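Local coordinates for protein GDNF family receptor alpha-3 (Homo sapiens, PDB 2GH0) that binds the growth factor artemin as a GPI-anchored cell-surface receptor and thereby leads to autophosphorylation and activation of the receptor RET, at residues F15-T20 against R27-Y32; G33-G38 against R43-R48; L65-C70 against E193-K198; R140-L145 against G183-N188. All coordinates share one frame; numbering follows the deposited sequence.

Contact 1. Residues F15-T20 against R27-Y32; sequences FAMLCT and RLRKAY
R29 reaches from helix 23-35 across to helix 11-20 and settles as a knob into the hole formed by A16, M17, C19 and T20. The axes of the two short segments come within 9.9 Å at 113°. CG of R29 lies anti to the backbone N (chi1 178°), and the chain then runs extended as far as NE. Its aliphatic part goes past the sulfur of C19, with C19 SG 3.8 Å from R29 CB; this sulfur is itself fixed by the C19-C25 disulfide. Further out, A16 lies over one face of the guanidinium group, its CB 4.0 Å from R29 NH2. NH1 is flanked obliquely by two groups: M17 CE stands 4.1 Å from R29 NH1, and T20 OG1 stands 3.6 Å from the same nitrogen. The threonine hydroxyl gives its hydrogen to the preceding helical turn, T20 OG1 to A16 O at 3.3 Å, from 42° above the carbonyl plane, and A16 O also receives the backbone N-H of T20. Alanine at T20 would probably cost A16 O its second donor and open a gap beside NH1 of R29. L65 of helix 59-66 packs on both A16 and R29. Beyond the two segments, R29 NH2 pairs with an acidic side chain of another protein's chain, probably the ligand artemin, in a salt bridge. The C19 sulfur beside the stem and the A16 methyl over one face thus flank the arginine, with M17 and T20 oblique to it, likely steadying the charged end for its acidic partner.

Contact 2. Residues G33-G38 against R43-R48; sequences GEACSG and RHVCLR
The C36-C46 disulfide ties the end of helix 23-35 to the first turns of helix 43-56, its SG atoms 2.1 Å apart in a right-handed bridge (chi3 96°). The sulfurs leave their backbones differently: SG of C36 stands beside its own N (chi1 -60°), whereas SG of C46 lies anti to its N (chi1 169°), and the two meet between the segments. Around the bridge the backbones press close. A35 and C46 have CA atoms only 4.6 Å apart, the methyl CB of A35 sits 3.8 Å from C46 CA, and A35 O is 3.5 Å from C46 CB. The looser side is V45, an exposed residue whose CG1 branch touches A35 CB at 4.0 Å and marks the outer margin of the contact. Here two consecutive helices of the first GDNF/GAS1 domain of this fragment, joined by a short connection, are stapled together by one of the domain's several disulfides. A86 touches C36 from a neighbouring loop. Helix 87-90 packs alongside the start of helix 43-56, C89 on C46 and A90 on L47, with R43 NE hydrogen-bonded to A90 O.

Contact 3. Residues L65-C70 against E193-K198; sequences LLLCPC and EAIAAK
L67 stands in an inverse gamma turn just past helix 59-66, and its side chain leaves with CG beside the backbone N and anti to the carbonyl carbon (chi1 -52°); beyond that the leucine forks toward helix 189-205. In K198, chi1 -171° puts CG beside the leucine, and the bend at chi2 (49°) turns the rest of the chain and the ammonium end away. The two methyls of L67 divide the work. CD1 touches the lysine stem, 4.2 Å from K198 CG, and CD2 faces I195, 4.4 Å from I195 CG1. I195 and K198 are three residues apart, so one face of helix 189-205 receives both branches. The nearest CA atoms, of L67 and I195, are 6.8 Å apart, which leaves the leucine to span the distance. The turn itself carries a weak bond from C68 N to L66 O at 3.1 Å. In the fold, this is the place where the long C-terminal helix of the two-domain fragment packs against the first GDNF/GAS1 domain of this fragment, joining parts of the chain more than 120 residues apart. Disulfides C12-C68 and C70-C77 hold the segment that follows the turn, as expected in this cysteine-rich, helical receptor family. H202 of the same C-terminal helix hydrogen-bonds through ND1 to L67 O. L139 of helix 135-143 covers I195. On the helical side, the regular pattern of the backbone persists beneath the contact, with K198 N bonded to A194 O at 3.2 Å.

Contact 4. Residues R140-L145 against G183-N188; sequences RAYLGL and GFFSHN
The nearest CA atoms across the contact, those of Y142 and F185, are 9.0 Å apart, where residues near the C-terminal ends of helices 135-143 and 175-186 approach. Both helices belong to the second GDNF/GAS1 domain of this fragment, a disulfide-rich helical fold, and the contact joins them in its buried interior. The gap is filled by side chains alone. F185 supplies its ring: chi1 -71° sets CG beside the backbone N and carries the CD2-CE2-CZ edge toward L145 and Y142. L145 meets that edge near the ring plane: its CD1 methyl lies 3.7 Å from F185 CE2 and 3.8 Å from F185 CZ. Y142 comes to the same ring edge-on, with Y142 CE1 4.4 Å from F185 CD2; each atom is near the plane of the opposing ring, and the planes are turned about 50° apart, so this is a looser edge-to-edge touch and no stack. The stacking partner of F185 is F118 of helix 109-121, which also packs on Y142 and L145. P152 of strand 152-154 touches all three contact residues, while from the paired strand V162 packs on Y142 and L164 on F185. The backbone of L145 is hydrogen-bonded at both ends, N to Y142 O at 3.0 Å and O to T148 OG1.

Overall arrangement
Contacts 1 and 2 follow one another along the first GDNF/GAS1 domain of this fragment, sharing helix 23-35 with centres 14 Å apart. Contact 1 touches contact 3 through L65, whose CD1 lies 3.7 Å from A16 CA. Contact 3 meets contact 4, with L66 CD2 3.5 Å from L143 CD2, so packing continues from one domain into the other. Contacts 1 and 4 do not touch; their nearest atoms are about 10 Å apart. Contacts 1 and 2 both reach the chain of another protein, probably artemin, whereas contacts 3 and 4 are buried and touch no other protein chain of the assembly; the I195 and F185 side chains lie about 12 Å from an N-acetylglucosamine of the protein's own attached glycan.

Contact 1. Residues F15-T20 against R27-Y32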
loop_
_atom_site.group_PDB
_atom_site.type_symbol
_atom_site.label_atom_id
_atom_site.label_comp_id
_atom_site.label_asym_id
_atom_site.label_seq_id
_atom_site.Cartn_x
_atom_site.Cartn_y
_atom_site.Cartn_z
ATOM N N PHE C 15 -37.560 13.572 -2.890
ATOM C CA PHE C 15 -36.920 14.661 -3.649
ATOM C C PHE C 15 -35.470 14.982 -3.295
ATOM O O PHE C 15 -34.695 15.380 -4.169
ATOM C CB PHE C 15 -37.764 15.930 -3.643
ATOM C CG PHE C 15 -38.943 15.842 -4.581
ATOM C CD1 PHE C 15 -40.211 15.516 -4.091
ATOM C CD2 PHE C 15 -38.763 16.082 -5.932
ATOM C CE1 PHE C 15 -41.323 15.401 -4.937
ATOM C CE2 PHE C 15 -39.854 15.956 -6.816
ATOM C CZ PHE C 15 -41.142 15.616 -6.319
ATOM N N ALA C 16 -35.119 14.826 -2.025
ATOM C CA ALA C 16 -33.699 14.899 -1.597
ATOM C C ALA C 16 -32.935 13.860 -2.371
ATOM O O ALA C 16 -31.871 14.108 -2.896
ATOM C CB ALA C 16 -33.554 14.663 -0.072
ATOM N N MET C 17 -33.474 12.667 -2.433
ATOM C CA MET C 17 -32.761 11.588 -3.124
ATOM C C MET C 17 -32.683 11.744 -4.663
ATOM O O MET C 17 -31.694 11.284 -5.285
ATOM C CB MET C 17 -33.354 10.246 -2.693
ATOM C CG MET C 17 -33.093 9.966 -1.184
ATOM S SD MET C 17 -31.344 10.008 -0.691
ATOM C CE MET C 17 -31.115 11.658 -0.079
ATOM N N LEU C 18 -33.701 12.365 -5.295
ATOM C CA LEU C 18 -33.576 12.737 -6.723
ATOM C C LEU C 18 -32.397 13.638 -6.967
ATOM O O LEU C 18 -31.712 13.563 -7.977
ATOM C CB LEU C 18 -34.801 13.477 -7.205
ATOM C CG LEU C 18 -35.950 12.908 -7.965
ATOM C CD1 LEU C 18 -36.798 14.138 -8.437
ATOM C CD2 LEU C 18 -35.493 12.007 -9.152
ATOM N N CYS C 19 -32.135 14.542 -6.037
ATOM C CA CYS C 19 -30.940 15.400 -6.114
ATOM C C CYS C 19 -29.662 14.550 -6.002
ATOM O O CYS C 19 -28.689 14.720 -6.775
ATOM C CB CYS C 19 -31.018 16.460 -4.960
ATOM S SG CYS C 19 -29.570 17.637 -4.824
ATOM N N THR C 20 -29.639 13.636 -5.029
ATOM C CA THR C 20 -28.468 12.773 -4.806
ATOM C C THR C 20 -28.193 11.958 -6.060
ATOM O O THR C 20 -27.018 11.630 -6.396
ATOM C CB THR C 20 -28.740 11.837 -3.607
ATOM O OG1 THR C 20 -28.966 12.631 -2.416
ATOM C CG2 THR C 20 -27.615 10.859 -3.400
ATOM N N ARG C 27 -23.428 16.989 -5.570
ATOM C CA ARG C 27 -22.170 17.590 -5.086
ATOM C C ARG C 27 -22.494 18.915 -4.381
ATOM O O ARG C 27 -21.881 19.239 -3.356
ATOM C CB ARG C 27 -21.162 17.781 -6.196
ATOM C CG ARG C 27 -20.510 16.417 -6.647
ATOM C CD ARG C 27 -19.018 16.437 -6.708
ATOM N NE ARG C 27 -18.536 15.269 -7.459
ATOM C CZ ARG C 27 -17.264 14.993 -7.682
ATOM N NH1 ARG C 27 -16.316 15.801 -7.214
ATOM N NH2 ARG C 27 -16.939 13.908 -8.372
ATOM N N LEU C 28 -23.437 19.669 -4.954
ATOM C CA LEU C 28 -23.799 21.017 -4.398
ATOM C C LEU C 28 -24.546 20.896 -3.059
ATOM O O LEU C 28 -24.388 21.744 -2.157
ATOM C CB LEU C 28 -24.639 21.802 -5.403
ATOM C CG LEU C 28 -23.859 22.145 -6.683
ATOM C CD1 LEU C 28 -24.934 22.587 -7.683
ATOM C CD2 LEU C 28 -22.912 23.286 -6.462
ATOM N N ARG C 29 -25.399 19.887 -2.955
ATOM C CA ARG C 29 -26.166 19.645 -1.705
ATOM C C ARG C 29 -25.193 19.168 -0.636
ATOM O O ARG C 29 -25.250 19.620 0.502
ATOM C CB ARG C 29 -27.241 18.566 -1.928
ATOM C CG ARG C 29 -28.030 18.248 -0.643
ATOM C CD ARG C 29 -29.268 17.342 -0.967
ATOM N NE ARG C 29 -29.866 16.807 0.259
ATOM C CZ ARG C 29 -29.504 15.669 0.852
ATOM N NH1 ARG C 29 -28.559 14.884 0.350
ATOM N NH2 ARG C 29 -30.131 15.289 1.952
ATOM N N LYS C 30 -24.288 18.264 -1.005
ATOM C CA LYS C 30 -23.278 17.764 -0.069
ATOM C C LYS C 30 -22.403 18.915 0.454
ATOM O O LYS C 30 -21.998 18.915 1.626
ATOM C CB LYS C 30 -22.382 16.690 -0.734
ATOM C CG LYS C 30 -22.962 15.251 -0.563
ATOM C CD LYS C 30 -21.851 14.164 -0.530
ATOM C CE LYS C 30 -22.255 12.838 0.186
ATOM N NZ LYS C 30 -21.448 11.568 -0.572
ATOM N N ALA C 31 -22.042 19.828 -0.448
ATOM C CA ALA C 31 -21.241 20.987 -0.107
ATOM C C ALA C 31 -21.886 21.881 0.965
ATOM O O ALA C 31 -21.214 22.246 1.930
ATOM C CB ALA C 31 -20.925 21.813 -1.364
ATOM N N TYR C 32 -23.177 22.239 0.826
ATOM C CA TYR C 32 -23.762 23.073 1.868
ATOM C C TYR C 32 -24.102 22.267 3.109
ATOM O O TYR C 32 -24.068 22.797 4.218
ATOM C CB TYR C 32 -24.975 23.909 1.375
ATOM C CG TYR C 32 -26.361 23.230 1.381
ATOM C CD1 TYR C 32 -26.994 22.868 0.193
ATOM C CD2 TYR C 32 -27.042 22.987 2.590
ATOM C CE1 TYR C 32 -28.272 22.274 0.211
ATOM C CE2 TYR C 32 -28.288 22.421 2.629
ATOM C CZ TYR C 32 -28.911 22.065 1.434
ATOM O OH TYR C 32 -30.173 21.468 1.464
#

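Contact 2. Residues G33-G38 against R43-R48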
loop_
_atom_site.group_PDB
_atom_site.type_symbol
_atom_site.label_atom_id
_atom_site.label_comp_id
_atom_site.label_asym_id
_atom_site.label_seq_id
_atom_site.Cartn_x
_atom_site.Cartn_y
_atom_site.Cartn_z
ATOM N N GLY C 33 -24.461 20.991 2.924
ATOM C CA GLY C 33 -24.759 20.149 4.066
ATOM C C GLY C 33 -23.546 20.070 4.974
ATOM O O GLY C 33 -23.681 20.079 6.202
ATOM N N GLU C 34 -22.361 19.950 4.366
ATOM C CA GLU C 34 -21.097 19.943 5.119
ATOM C C GLU C 34 -20.825 21.286 5.810
ATOM O O GLU C 34 -20.404 21.305 6.982
ATOM C CB GLU C 34 -19.905 19.610 4.211
ATOM C CG GLU C 34 -18.564 19.572 4.940
ATOM C CD GLU C 34 -17.429 19.017 4.096
ATOM O OE1 GLU C 34 -17.571 18.912 2.854
ATOM O OE2 GLU C 34 -16.365 18.709 4.688
ATOM N N ALA C 35 -20.975 22.364 5.055
ATOM C CA ALA C 35 -20.764 23.751 5.557
ATOM C C ALA C 35 -21.742 24.173 6.674
ATOM O O ALA C 35 -21.411 24.988 7.512
ATOM C CB ALA C 35 -20.799 24.729 4.420
ATOM N N CYS C 36 -22.899 23.530 6.720
ATOM C CA CYS C 36 -23.980 23.926 7.576
ATOM C C CYS C 36 -24.227 22.967 8.742
ATOM O O CYS C 36 -25.143 23.197 9.535
ATOM C CB CYS C 36 -25.247 24.073 6.753
ATOM S SG CYS C 36 -25.191 25.293 5.423
ATOM N N SER C 37 -23.419 21.913 8.850
ATOM C CA SER C 37 -23.521 20.922 9.922
ATOM C C SER C 37 -22.885 21.343 11.254
ATOM O O SER C 37 -21.850 22.029 11.303
ATOM C CB SER C 37 -22.801 19.602 9.513
ATOM O OG SER C 37 -23.462 19.017 8.412
ATOM N N GLY C 38 -23.505 20.848 12.325
ATOM C CA GLY C 38 -22.774 20.533 13.586
ATOM C C GLY C 38 -23.072 21.656 14.523
ATOM O O GLY C 38 -23.594 22.688 14.068
ATOM N N ARG C 43 -21.065 30.395 10.098
ATOM C CA ARG C 43 -22.338 30.730 9.466
ATOM C C ARG C 43 -22.157 31.304 8.057
ATOM O O ARG C 43 -22.970 31.055 7.172
ATOM C CB ARG C 43 -23.166 31.662 10.363
ATOM C CG ARG C 43 -24.533 31.994 9.824
ATOM C CD ARG C 43 -25.280 32.938 10.796
ATOM N NE ARG C 43 -26.264 33.712 10.067
ATOM C CZ ARG C 43 -26.091 34.979 9.684
ATOM N NH1 ARG C 43 -24.952 35.621 9.984
ATOM N NH2 ARG C 43 -27.070 35.608 9.003
ATOM N N HIS C 44 -21.100 32.098 7.866
ATOM C CA HIS C 44 -20.834 32.723 6.563
ATOM C C HIS C 44 -20.448 31.714 5.458
ATOM O O HIS C 44 -20.730 31.934 4.270
ATOM C CB HIS C 44 -19.782 33.818 6.690
ATOM C CG HIS C 44 -18.439 33.328 7.122
ATOM N ND1 HIS C 44 -18.103 33.123 8.447
ATOM C CD2 HIS C 44 -17.325 33.039 6.402
ATOM C CE1 HIS C 44 -16.846 32.718 8.519
ATOM N NE2 HIS C 44 -16.349 32.662 7.294
ATOM N N VAL C 45 -19.819 30.617 5.854
ATOM C CA VAL C 45 -19.457 29.593 4.886
ATOM C C VAL C 45 -20.732 28.842 4.521
ATOM O O VAL C 45 -20.975 28.573 3.377
ATOM C CB VAL C 45 -18.408 28.623 5.427
ATOM C CG1 VAL C 45 -18.038 27.580 4.356
ATOM C CG2 VAL C 45 -17.185 29.391 5.833
ATOM N N CYS C 46 -21.557 28.533 5.510
ATOM C CA CYS C 46 -22.867 27.870 5.218
ATOM C C CYS C 46 -23.704 28.710 4.268
ATOM O O CYS C 46 -24.260 28.230 3.270
ATOM C CB CYS C 46 -23.579 27.603 6.543
ATOM S SG CYS C 46 -25.318 27.102 6.396
ATOM N N LEU C 47 -23.770 30.011 4.544
ATOM C CA LEU C 47 -24.594 30.914 3.729
ATOM C C LEU C 47 -24.053 30.921 2.286
ATOM O O LEU C 47 -24.811 30.887 1.343
ATOM C CB LEU C 47 -24.501 32.336 4.347
ATOM C CG LEU C 47 -25.614 32.952 5.155
ATOM C CD1 LEU C 47 -26.781 32.026 5.615
ATOM C CD2 LEU C 47 -25.032 34.007 6.205
ATOM N N ARG C 48 -22.747 30.973 2.125
ATOM C CA ARG C 48 -22.114 31.023 0.812
ATOM C C ARG C 48 -22.375 29.706 0.030
ATOM O O ARG C 48 -22.642 29.726 -1.175
ATOM C CB ARG C 48 -20.595 31.205 0.974
ATOM C CG ARG C 48 -19.821 31.228 -0.337
ATOM C CD ARG C 48 -20.310 32.405 -1.216
ATOM N NE ARG C 48 -21.201 31.918 -2.287
ATOM C CZ ARG C 48 -21.746 32.683 -3.233
ATOM N NH1 ARG C 48 -21.520 34.002 -3.274
ATOM N NH2 ARG C 48 -22.480 32.122 -4.168
#

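Contact 3. Residues L65-C70 against E193-K198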
loop_
_atom_site.group_PDB
_atom_site.type_symbol
_atom_site.label_atom_id
_atom_site.label_comp_id
_atom_site.label_asym_id
_atom_site.label_seq_id
_atom_site.Cartn_x
_atom_site.Cartn_y
_atom_site.Cartn_z
ATOM N N LEU C 65 -36.238 19.871 -4.049
ATOM C CA LEU C 65 -35.574 19.656 -2.765
ATOM C C LEU C 65 -36.322 20.457 -1.651
ATOM O O LEU C 65 -36.613 19.985 -0.524
ATOM C CB LEU C 65 -34.125 20.165 -2.888
ATOM C CG LEU C 65 -33.327 19.990 -1.583
ATOM C CD1 LEU C 65 -33.163 18.506 -1.223
ATOM C CD2 LEU C 65 -31.965 20.727 -1.559
ATOM N N LEU C 66 -36.577 21.711 -1.950
ATOM C CA LEU C 66 -37.124 22.603 -0.906
ATOM C C LEU C 66 -38.627 22.721 -0.888
ATOM O O LEU C 66 -39.236 22.746 0.226
ATOM C CB LEU C 66 -36.466 23.968 -1.108
ATOM C CG LEU C 66 -36.750 24.996 0.019
ATOM C CD1 LEU C 66 -36.364 24.462 1.345
ATOM C CD2 LEU C 66 -35.941 26.311 -0.289
ATOM N N LEU C 67 -39.270 22.735 -2.062
ATOM C CA LEU C 67 -40.737 22.981 -2.187
ATOM C C LEU C 67 -41.427 21.679 -2.306
ATOM O O LEU C 67 -42.225 21.460 -3.188
ATOM C CB LEU C 67 -41.104 23.921 -3.345
ATOM C CG LEU C 67 -40.317 25.250 -3.338
ATOM C CD1 LEU C 67 -40.632 26.203 -4.510
ATOM C CD2 LEU C 67 -40.454 25.990 -2.007
ATOM N N CYS C 68 -41.156 20.816 -1.333
ATOM C CA CYS C 68 -41.631 19.419 -1.425
ATOM C C CYS C 68 -42.901 19.290 -0.603
ATOM O O CYS C 68 -43.080 19.987 0.483
ATOM C CB CYS C 68 -40.523 18.435 -0.985
ATOM S SG CYS C 68 -39.812 18.825 0.646
ATOM N N PRO C 69 -43.850 18.496 -1.103
ATOM C CA PRO C 69 -45.153 18.424 -0.452
ATOM C C PRO C 69 -45.190 17.441 0.739
ATOM O O PRO C 69 -44.538 16.412 0.656
ATOM C CB PRO C 69 -46.053 17.902 -1.582
ATOM C CG PRO C 69 -45.177 17.065 -2.410
ATOM C CD PRO C 69 -43.768 17.636 -2.318
ATOM N N CYS C 70 -45.982 17.746 1.795
ATOM C CA CYS C 70 -46.119 16.924 3.000
ATOM C C CYS C 70 -47.589 16.761 3.322
ATOM O O CYS C 70 -48.336 17.743 3.307
ATOM C CB CYS C 70 -45.431 17.561 4.216
ATOM S SG CYS C 70 -43.601 17.658 4.037
ATOM N N GLU C 193 -49.474 31.049 -3.918
ATOM C CA GLU C 193 -50.021 30.294 -5.001
ATOM C C GLU C 193 -48.926 29.629 -5.847
ATOM O O GLU C 193 -49.101 28.498 -6.288
ATOM C CB GLU C 193 -50.927 31.157 -5.866
ATOM C CG GLU C 193 -52.303 31.396 -5.183
ATOM C CD GLU C 193 -52.868 30.078 -4.479
ATOM O OE1 GLU C 193 -53.089 29.027 -5.165
ATOM O OE2 GLU C 193 -52.980 30.066 -3.227
ATOM N N ALA C 194 -47.829 30.321 -6.079
ATOM C CA ALA C 194 -46.700 29.784 -6.827
ATOM C C ALA C 194 -46.128 28.560 -6.119
ATOM O O ALA C 194 -45.848 27.506 -6.734
ATOM C CB ALA C 194 -45.602 30.888 -6.967
ATOM N N ILE C 195 -45.919 28.682 -4.817
ATOM C CA ILE C 195 -45.444 27.548 -4.008
ATOM C C ILE C 195 -46.434 26.378 -4.019
ATOM O O ILE C 195 -46.055 25.218 -4.212
ATOM C CB ILE C 195 -45.047 27.984 -2.490
ATOM C CG1 ILE C 195 -43.750 28.844 -2.537
ATOM C CG2 ILE C 195 -44.843 26.740 -1.645
ATOM C CD1 ILE C 195 -43.354 29.423 -1.110
ATOM N N ALA C 196 -47.685 26.671 -3.757
ATOM C CA ALA C 196 -48.744 25.633 -3.734
ATOM C C ALA C 196 -48.829 24.844 -5.037
ATOM O O ALA C 196 -48.940 23.591 -5.046
ATOM C CB ALA C 196 -50.066 26.291 -3.464
ATOM N N ALA C 197 -48.788 25.564 -6.161
ATOM C CA ALA C 197 -48.886 24.870 -7.487
ATOM C C ALA C 197 -47.682 23.924 -7.702
ATOM O O ALA C 197 -47.819 22.824 -8.239
ATOM C CB ALA C 197 -48.972 25.913 -8.640
ATOM N N LYS C 198 -46.500 24.402 -7.313
ATOM C CA LYS C 198 -45.273 23.627 -7.481
ATOM C C LYS C 198 -45.350 22.425 -6.593
ATOM O O LYS C 198 -44.973 21.329 -6.995
ATOM C CB LYS C 198 -44.055 24.484 -7.058
ATOM C CG LYS C 198 -42.654 23.836 -7.398
ATOM C CD LYS C 198 -42.594 23.348 -8.877
ATOM C CE LYS C 198 -42.551 24.470 -9.887
ATOM N NZ LYS C 198 -42.359 23.841 -11.311
#

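Contact 4. Residues R140-L145 against G183-N188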
loop_
_atom_site.group_PDB
_atom_site.type_symbol
_atom_site.label_atom_id
_atom_site.label_comp_id
_atom_site.label_asym_id
_atom_site.label_seq_id
_atom_site.Cartn_x
_atom_site.Cartn_y
_atom_site.Cartn_z
ATOM N N ARG C 140 -37.990 31.447 -8.534
ATOM C CA ARG C 140 -36.524 31.554 -8.713
ATOM C C ARG C 140 -35.995 32.731 -7.907
ATOM O O ARG C 140 -34.911 32.654 -7.319
ATOM C CB ARG C 140 -36.206 31.656 -10.209
ATOM C CG ARG C 140 -34.784 32.113 -10.544
ATOM C CD ARG C 140 -34.663 32.537 -11.985
ATOM N NE ARG C 140 -34.878 31.459 -12.942
ATOM C CZ ARG C 140 -35.924 31.363 -13.765
ATOM N NH1 ARG C 140 -36.872 32.295 -13.795
ATOM N NH2 ARG C 140 -36.001 30.335 -14.608
ATOM N N ALA C 141 -36.755 33.818 -7.849
ATOM C CA ALA C 141 -36.359 35.016 -7.067
ATOM C C ALA C 141 -36.472 34.799 -5.549
ATOM O O ALA C 141 -35.633 35.252 -4.761
ATOM C CB ALA C 141 -37.220 36.201 -7.469
ATOM N N TYR C 142 -37.514 34.094 -5.140
ATOM C CA TYR C 142 -37.660 33.643 -3.739
ATOM C C TYR C 142 -36.485 32.762 -3.313
ATOM O O TYR C 142 -35.816 33.066 -2.312
ATOM C CB TYR C 142 -38.978 32.883 -3.566
ATOM C CG TYR C 142 -39.162 32.329 -2.149
ATOM C CD1 TYR C 142 -39.551 33.149 -1.091
ATOM C CD2 TYR C 142 -38.934 30.982 -1.881
ATOM C CE1 TYR C 142 -39.725 32.624 0.210
ATOM C CE2 TYR C 142 -39.101 30.449 -0.567
ATOM C CZ TYR C 142 -39.473 31.309 0.469
ATOM O OH TYR C 142 -39.541 30.712 1.735
ATOM N N LEU C 143 -36.177 31.710 -4.086
ATOM C CA LEU C 143 -35.051 30.841 -3.741
ATOM C C LEU C 143 -33.709 31.538 -3.808
ATOM O O LEU C 143 -32.806 31.232 -3.030
ATOM C CB LEU C 143 -35.043 29.504 -4.535
ATOM C CG LEU C 143 -36.354 28.659 -4.462
ATOM C CD1 LEU C 143 -36.069 27.425 -5.254
ATOM C CD2 LEU C 143 -36.644 28.282 -3.077
ATOM N N GLY C 144 -33.607 32.525 -4.674
ATOM C CA GLY C 144 -32.443 33.439 -4.760
ATOM C C GLY C 144 -32.142 34.282 -3.517
ATOM O O GLY C 144 -31.074 34.902 -3.427
ATOM N N LEU C 145 -33.026 34.262 -2.516
ATOM C CA LEU C 145 -32.738 34.986 -1.248
ATOM C C LEU C 145 -32.089 34.057 -0.196
ATOM O O LEU C 145 -31.511 34.544 0.773
ATOM C CB LEU C 145 -34.021 35.686 -0.691
ATOM C CG LEU C 145 -34.378 36.991 -1.428
ATOM C CD1 LEU C 145 -35.804 37.358 -1.066
ATOM C CD2 LEU C 145 -33.440 38.093 -1.047
ATOM N N GLY C 183 -44.756 40.982 5.773
ATOM C CA GLY C 183 -45.925 40.450 5.076
ATOM C C GLY C 183 -45.669 40.015 3.644
ATOM O O GLY C 183 -46.299 39.129 3.140
ATOM N N PHE C 184 -44.767 40.699 2.955
ATOM C CA PHE C 184 -44.383 40.361 1.576
ATOM C C PHE C 184 -43.862 38.924 1.462
ATOM O O PHE C 184 -43.986 38.298 0.409
ATOM C CB PHE C 184 -43.349 41.396 1.038
ATOM C CG PHE C 184 -43.319 41.482 -0.444
ATOM C CD1 PHE C 184 -44.272 42.197 -1.134
ATOM C CD2 PHE C 184 -42.360 40.786 -1.170
ATOM C CE1 PHE C 184 -44.251 42.262 -2.537
ATOM C CE2 PHE C 184 -42.340 40.819 -2.619
ATOM C CZ PHE C 184 -43.293 41.562 -3.271
ATOM N N PHE C 185 -43.402 38.355 2.580
ATOM C CA PHE C 185 -42.990 36.960 2.642
ATOM C C PHE C 185 -44.038 36.128 3.338
ATOM O O PHE C 185 -44.377 35.040 2.873
ATOM C CB PHE C 185 -41.696 36.829 3.487
ATOM C CG PHE C 185 -40.484 37.392 2.822
ATOM C CD1 PHE C 185 -40.221 38.757 2.877
ATOM C CD2 PHE C 185 -39.625 36.547 2.107
ATOM C CE1 PHE C 185 -39.126 39.322 2.259
ATOM C CE2 PHE C 185 -38.510 37.082 1.496
ATOM C CZ PHE C 185 -38.246 38.458 1.570
ATOM N N SER C 186 -44.581 36.628 4.440
ATOM C CA SER C 186 -45.441 35.792 5.245
ATOM C C SER C 186 -46.895 35.651 4.764
ATOM O O SER C 186 -47.561 34.649 5.124
ATOM C CB SER C 186 -45.351 36.169 6.698
ATOM O OG SER C 186 -46.004 37.417 6.895
ATOM N N HIS C 187 -47.412 36.630 4.011
ATOM C CA HIS C 187 -48.854 36.618 3.623
ATOM C C HIS C 187 -48.909 37.321 2.260
ATOM O O HIS C 187 -49.251 38.469 2.195
ATOM C CB HIS C 187 -49.713 37.358 4.630
ATOM C CG HIS C 187 -51.194 37.129 4.476
ATOM N ND1 HIS C 187 -51.895 36.419 5.408
ATOM C CD2 HIS C 187 -52.077 37.418 3.477
ATOM C CE1 HIS C 187 -53.174 36.348 5.050
ATOM N NE2 HIS C 187 -53.324 36.969 3.889
ATOM N N ASN C 188 -48.519 36.614 1.216
ATOM C CA ASN C 188 -48.321 37.181 -0.151
ATOM C C ASN C 188 -48.991 36.153 -1.052
ATOM O O ASN C 188 -48.446 35.081 -1.210
ATOM C CB ASN C 188 -46.780 37.302 -0.431
ATOM C CG ASN C 188 -46.443 37.769 -1.876
ATOM O OD1 ASN C 188 -45.350 38.290 -2.163
ATOM N ND2 ASN C 188 -47.385 37.576 -2.769
#